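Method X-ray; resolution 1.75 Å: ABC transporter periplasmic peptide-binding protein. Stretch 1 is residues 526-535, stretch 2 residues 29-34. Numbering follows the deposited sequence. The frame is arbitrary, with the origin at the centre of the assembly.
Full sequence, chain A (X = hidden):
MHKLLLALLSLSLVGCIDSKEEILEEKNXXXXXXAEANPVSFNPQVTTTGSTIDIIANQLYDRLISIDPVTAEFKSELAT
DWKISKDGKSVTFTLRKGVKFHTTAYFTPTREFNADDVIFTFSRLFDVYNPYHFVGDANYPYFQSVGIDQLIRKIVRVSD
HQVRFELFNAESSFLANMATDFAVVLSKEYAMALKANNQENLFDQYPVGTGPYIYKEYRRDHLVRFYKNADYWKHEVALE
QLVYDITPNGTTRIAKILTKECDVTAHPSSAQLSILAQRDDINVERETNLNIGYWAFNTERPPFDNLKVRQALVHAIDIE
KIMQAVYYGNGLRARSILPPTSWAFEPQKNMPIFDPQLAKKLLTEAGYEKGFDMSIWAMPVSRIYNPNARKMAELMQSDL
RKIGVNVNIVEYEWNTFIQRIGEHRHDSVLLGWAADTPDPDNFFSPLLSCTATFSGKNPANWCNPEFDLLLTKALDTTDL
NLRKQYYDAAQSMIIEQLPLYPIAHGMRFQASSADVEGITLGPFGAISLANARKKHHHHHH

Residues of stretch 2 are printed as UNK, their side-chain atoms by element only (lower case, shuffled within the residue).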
# COMPACT_ATOMS: atom_id res chain seq x y z
N ALA A 526 1.09 -4.07 -5.93
CA ALA A 526 0.42 -3.22 -6.90
C ALA A 526 0.05 -3.94 -8.19
O ALA A 526 0.61 -4.99 -8.51
CB ALA A 526 1.28 -2.02 -7.21
N ILE A 527 -0.90 -3.36 -8.91
CA ILE A 527 -1.30 -3.83 -10.23
C ILE A 527 -0.13 -3.73 -11.20
O ILE A 527 0.70 -2.83 -11.07
CB ILE A 527 -2.49 -2.98 -10.74
CG1 ILE A 527 -3.81 -3.57 -10.25
CG2 ILE A 527 -2.46 -2.87 -12.24
CD1 ILE A 527 -4.85 -2.52 -9.82
N SER A 528 -0.05 -4.64 -12.17
CA SER A 528 0.98 -4.54 -13.21
C SER A 528 0.39 -4.69 -14.60
O SER A 528 -0.40 -5.60 -14.85
CB SER A 528 2.09 -5.56 -13.01
OG SER A 528 2.99 -5.56 -14.12
N LEU A 529 0.77 -3.78 -15.49
CA LEU A 529 0.38 -3.85 -16.90
C LEU A 529 1.58 -4.21 -17.76
O LEU A 529 1.55 -4.04 -18.97
CB LEU A 529 -0.20 -2.52 -17.37
CG LEU A 529 -1.41 -1.95 -16.62
CD1 LEU A 529 -1.86 -0.64 -17.26
CD2 LEU A 529 -2.57 -2.93 -16.55
N ALA A 530 2.63 -4.71 -17.12
CA ALA A 530 3.86 -5.10 -17.81
C ALA A 530 3.63 -6.09 -18.95
O ALA A 530 4.31 -6.04 -19.97
CB ALA A 530 4.87 -5.67 -16.81
N ASN A 531 2.67 -7.01 -18.76
CA ASN A 531 2.39 -8.03 -19.77
C ASN A 531 1.06 -7.84 -20.48
O ASN A 531 0.61 -8.72 -21.22
CB ASN A 531 2.45 -9.43 -19.16
CG ASN A 531 3.85 -9.83 -18.79
OD1 ASN A 531 4.66 -10.19 -19.65
ND2 ASN A 531 4.15 -9.78 -17.50
N ALA A 532 0.43 -6.70 -20.26
CA ALA A 532 -0.85 -6.40 -20.89
C ALA A 532 -0.74 -6.33 -22.41
O ALA A 532 0.29 -5.95 -22.96
CB ALA A 532 -1.41 -5.10 -20.35
N ARG A 533 -1.83 -6.71 -23.08
CA ARG A 533 -1.95 -6.58 -24.53
C ARG A 533 -3.43 -6.55 -24.92
O ARG A 533 -4.29 -6.93 -24.14
CB ARG A 533 -1.25 -7.73 -25.25
CG ARG A 533 -1.50 -9.10 -24.63
CD ARG A 533 -0.97 -10.19 -25.52
NE ARG A 533 -1.81 -10.36 -26.71
CZ ARG A 533 -1.36 -10.33 -27.96
NH1 ARG A 533 -0.07 -10.13 -28.20
NH2 ARG A 533 -2.21 -10.50 -28.96
N LYS A 534 -3.72 -6.10 -26.14
CA LYS A 534 -5.10 -6.12 -26.63
C LYS A 534 -5.35 -7.12 -27.76
O LYS A 534 -4.41 -7.75 -28.25
CB LYS A 534 -5.58 -4.70 -27.01
CG LYS A 534 -6.07 -3.90 -25.80
CD LYS A 534 -6.04 -2.39 -26.01
CE LYS A 534 -7.22 -1.92 -26.83
NZ LYS A 534 -7.30 -0.43 -26.91
N LYS A 535 -6.61 -7.27 -28.15
CA LYS A 535 -7.02 -8.22 -29.18
C LYS A 535 -6.96 -9.65 -28.63
O LYS A 535 -7.91 -10.12 -28.00
CB LYS A 535 -6.17 -8.07 -30.45
CG LYS A 535 -6.26 -9.22 -31.45
CD LYS A 535 -5.19 -10.29 -31.17
CE LYS A 535 -5.79 -11.69 -31.13
NZ LYS A 535 -4.80 -12.67 -30.62
N UNK A 29 -1.69 -0.72 -31.05
CA UNK A 29 -2.81 -0.18 -30.29
C UNK A 29 -2.42 0.23 -28.86
O UNK A 29 -1.33 -0.11 -28.37
o UNK A 29 -5.89 0.97 -29.68
c UNK A 29 -5.18 -0.77 -31.17
c UNK A 29 -4.00 -1.16 -30.26
c UNK A 29 -5.74 0.61 -30.85
n UNK A 29 -6.04 1.39 -31.88
N UNK A 30 -3.32 0.95 -28.21
CA UNK A 30 -3.08 1.45 -26.88
C UNK A 30 -4.04 0.85 -25.88
O UNK A 30 -4.96 0.13 -26.24
N UNK A 31 -3.80 1.15 -24.62
CA UNK A 31 -4.68 0.74 -23.55
C UNK A 31 -5.00 1.98 -22.75
O UNK A 31 -4.13 2.81 -22.53
c UNK A 31 -4.01 -0.31 -22.67
c UNK A 31 -4.84 -0.93 -21.55
c UNK A 31 -4.96 0.01 -20.36
c UNK A 31 -4.25 -2.25 -21.11
N UNK A 32 -6.27 2.12 -22.36
CA UNK A 32 -6.71 3.20 -21.48
C UNK A 32 -7.23 2.64 -20.15
O UNK A 32 -8.18 1.87 -20.11
c UNK A 32 -7.78 4.07 -22.13
c UNK A 32 -8.22 5.17 -21.18
c UNK A 32 -7.26 4.66 -23.43
N UNK A 33 -6.56 3.04 -19.07
CA UNK A 33 -6.81 2.55 -17.72
C UNK A 33 -7.50 3.67 -16.94
O UNK A 33 -6.98 4.78 -16.84
o UNK A 33 -5.50 0.01 -11.84
c UNK A 33 -5.50 0.54 -13.11
c UNK A 33 -5.71 2.43 -14.57
c UNK A 33 -5.50 1.62 -15.69
c UNK A 33 -5.27 0.26 -15.48
c UNK A 33 -5.72 1.89 -13.29
c UNK A 33 -5.28 -0.28 -14.20
c UNK A 33 -5.46 2.20 -17.08
N UNK A 34 -8.68 3.38 -16.40
CA UNK A 34 -9.42 4.34 -15.57
C UNK A 34 -8.95 4.26 -14.14
O UNK A 34 -9.27 3.29 -13.44
c UNK A 34 -10.93 4.06 -15.60
s UNK A 34 -11.89 5.14 -16.70

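Position 29 carries five side-chain atoms: a chain of three carbons whose third bears one oxygen and one nitrogen. The oxygen lies 3.4 Å from Lys-534 NZ and 3.0 Å from the backbone N of position 30. An amide separated from CA by two carbons identifies Gln-29, the assignment of O and N resting on the element labels. Its OE1 accepts a hydrogen bond from the N of position 30 and a weak one from Lys-534 NZ. A flexible amide suits this exposed place because its oxygen can fold back onto the chain and still face the lysine.

Position 30 has no side-chain atoms at all. What it offers stretch 1 is backbone: its O lies 2.5 Å from Lys-534 NZ and accepts a very short hydrogen bond from it, although that oxygen is too crowded in the model for its exact place to be trusted. The bare CA makes this Gly-30. A carbonyl makes a good acceptor for an ammonium group, whatever side chain its residue bears.

Position 31 shows four carbons, forked at the second, and no polar atom. One branch end lies 4.1 Å from Ala-532 CB and the other 4.4 Å from Leu-529 CD1, while Lys-534 CD approaches the CA of position 31 at 4.2 Å. The fork beyond CB marks Leu-31 and excludes isoleucine, which branches at CB itself. A buried, wholly apolar side chain fits among these carbons.

At position 32 one carbon carries two more. The CA-to-CB bond points away from stretch 1, as expected in a strand whose side chains alternate, and the side chain makes no contact there. The branch at CB marks Val-32, and a beta-branched residue is at home in an extended strand.

Position 33 has one carbon followed by a six-carbon ring bearing one oxygen. Its CB again points toward stretch 1, and the ring oxygen lies 3.3 Å from Ile-527 CD1. This is Tyr-33. Leu-529 CD1 packs obliquely against the ring, 4.0 Å from Tyr-33 CD2, and Ile-527 CG2 lies 4.3 Å from Tyr-33 CE2. The long side chain thus reaches both aliphatic residues.

Position 34 has one carbon and one sulfur and lies beyond the reach of stretch 1. It is Cys-34, whose sulfur suits the covalent bond it makes elsewhere in the structure.

The contact thus joins two regimes. Leu-31 and Tyr-33, alternate residues of the strand, pack against Ile-527, Leu-529 and Ala-532, the latter two bounding a type I turn closed by Ala-532 N to Leu-529 O at 3.2 Å. Beyond this apolar patch, the Lys-534 side chain passes Leu-31 and delivers its ammonium group to Gly-30 O and, weakly, to Gln-29 OE1.

Stretch 2 (29-34) QGLVYC
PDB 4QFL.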